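Local coordinates for protein LbaCas13a H328A (C2c2) (Lachnospiraceae bacterium NK4A179, PDB 5WLH) that binds a CRISPR guide RNA and probably uses it to recognise and cleave target RNA as a Cas13a nuclease, at residues Ala1207-Phe1212 with Asp1224-Gly1229. Numbering follows the deposited sequence.
Sequences AKIGEF and DCYASG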
# COMPACT_ATOMS: atom_id res chain seq x y z
N ALA A 1207 -23.73 0.27 -17.26
CA ALA A 1207 -25.16 0.42 -17.46
C ALA A 1207 -25.73 1.41 -16.47
O ALA A 1207 -26.59 2.24 -16.82
CB ALA A 1207 -25.87 -0.93 -17.31
N LYS A 1208 -25.26 1.35 -15.22
CA LYS A 1208 -25.77 2.24 -14.20
C LYS A 1208 -25.44 3.68 -14.51
O LYS A 1208 -26.24 4.58 -14.24
CB LYS A 1208 -25.22 1.84 -12.84
CG LYS A 1208 -25.96 0.62 -12.34
CD LYS A 1208 -25.53 0.21 -11.02
CE LYS A 1208 -26.58 -0.69 -10.41
NZ LYS A 1208 -26.12 -1.00 -9.04
N ILE A 1209 -24.24 3.94 -15.03
CA ILE A 1209 -23.92 5.31 -15.40
C ILE A 1209 -24.87 5.80 -16.48
O ILE A 1209 -25.38 6.93 -16.41
CB ILE A 1209 -22.46 5.41 -15.84
CG1 ILE A 1209 -21.58 5.15 -14.62
CG2 ILE A 1209 -22.19 6.78 -16.49
CD1 ILE A 1209 -20.09 5.17 -14.94
N GLY A 1210 -25.12 4.97 -17.49
CA GLY A 1210 -26.12 5.32 -18.50
C GLY A 1210 -27.47 5.61 -17.88
O GLY A 1210 -28.13 6.60 -18.22
N GLU A 1211 -27.90 4.76 -16.95
CA GLU A 1211 -29.19 4.98 -16.31
C GLU A 1211 -29.20 6.26 -15.50
O GLU A 1211 -30.19 7.00 -15.48
CB GLU A 1211 -29.53 3.78 -15.44
CG GLU A 1211 -29.73 2.53 -16.25
CD GLU A 1211 -29.63 1.28 -15.41
OE1 GLU A 1211 -29.28 1.39 -14.21
OE2 GLU A 1211 -29.89 0.19 -15.95
N PHE A 1212 -28.09 6.56 -14.82
CA PHE A 1212 -28.00 7.80 -14.07
C PHE A 1212 -28.19 9.00 -14.98
O PHE A 1212 -28.90 9.95 -14.63
CB PHE A 1212 -26.64 7.90 -13.37
CG PHE A 1212 -26.51 9.10 -12.51
CD1 PHE A 1212 -26.10 10.33 -13.05
CD2 PHE A 1212 -26.80 9.02 -11.16
CE1 PHE A 1212 -25.98 11.44 -12.24
CE2 PHE A 1212 -26.68 10.14 -10.35
CZ PHE A 1212 -26.26 11.35 -10.89
N ASP A 1224 -24.81 17.74 -17.96
CA ASP A 1224 -24.20 16.49 -17.50
C ASP A 1224 -24.04 16.57 -15.98
O ASP A 1224 -22.99 16.97 -15.48
CB ASP A 1224 -22.87 16.22 -18.20
CG ASP A 1224 -22.32 14.82 -17.92
OD1 ASP A 1224 -22.69 14.23 -16.88
OD2 ASP A 1224 -21.54 14.30 -18.73
N CYS A 1225 -25.08 16.14 -15.26
CA CYS A 1225 -25.05 16.15 -13.81
C CYS A 1225 -23.98 15.20 -13.27
O CYS A 1225 -23.32 15.50 -12.27
CB CYS A 1225 -26.42 15.76 -13.26
SG CYS A 1225 -26.51 15.64 -11.45
N TYR A 1226 -23.80 14.05 -13.91
CA TYR A 1226 -22.79 13.09 -13.46
C TYR A 1226 -21.42 13.75 -13.38
O TYR A 1226 -20.65 13.52 -12.43
CB TYR A 1226 -22.76 11.90 -14.42
CG TYR A 1226 -21.66 10.90 -14.21
CD1 TYR A 1226 -20.41 11.09 -14.80
CD2 TYR A 1226 -21.86 9.75 -13.46
CE1 TYR A 1226 -19.40 10.19 -14.63
CE2 TYR A 1226 -20.85 8.82 -13.29
CZ TYR A 1226 -19.62 9.05 -13.88
OH TYR A 1226 -18.60 8.16 -13.74
N ALA A 1227 -21.10 14.56 -14.38
CA ALA A 1227 -19.81 15.22 -14.48
C ALA A 1227 -19.75 16.56 -13.75
O ALA A 1227 -18.72 17.24 -13.83
CB ALA A 1227 -19.44 15.43 -15.96
N SER A 1228 -20.82 16.96 -13.05
CA SER A 1228 -20.80 18.25 -12.38
C SER A 1228 -19.72 18.27 -11.32
O SER A 1228 -19.59 17.33 -10.53
CB SER A 1228 -22.16 18.56 -11.76
OG SER A 1228 -22.22 19.92 -11.35
N GLY A 1229 -18.89 19.32 -11.34
CA GLY A 1229 -17.78 19.41 -10.43
C GLY A 1229 -16.55 18.61 -10.81
O GLY A 1229 -15.48 18.85 -10.23
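A type I beta turn, Cys1225 to Ser1228, packs against helix 1205-1216, and Tyr1226 of that turn meets Ile1209 and Phe1212, one helical turn apart. Ile1209 overhangs the rim of the tyrosine ring: its CG2 sits over one face, 4.0 Å from Tyr1226 CE2, while CG1 and CD1 lie past the edge, CD1 within 3.5 Å of the phenolic OH of Tyr1226. With CG1 anti to the carbonyl carbon (chi1 -68°) and the chain extended beyond it, both branches of Ile1209 reach the ring. Were Ile1209 an alanine, the CE2 side and hydroxyl end of the Tyr1226 ring would probably lose their apolar neighbour from this helix and be freer to shift. Phe1212 works differently, presenting its ring edge to the turn. Phe1212 CE1 comes 3.8 Å from Tyr1226 N and touches Tyr1226 CB. At the same edge Cys1225 SG makes a sulfur-aromatic contact, 5.4 Å from the Phe1212 ring centroid. This region probably belongs to the second, C-terminal HEPN nuclease domain of Cas13a, whose R-N-x-x-x-H sequence begins in the later helix 1239-1250. The turn is pinned by Ser1228 N to Cys1225 O and by an Asx motif, in which Ala1227 N donates to Asp1224 OD1 over 3.0 Å, approaching from above the carboxylate plane. Asp1224 OD2 hydrogen-bonds Tyr1213 OH, which ties the loop to the same helix. Helix 1171-1180 flanks both aromatics through Met1179, and helix 1106-1145 backs the turn through Leu1133 on Tyr1226 and His1141 on Cys1225. The bound RNA comes within about 8 Å of the nearest atom here.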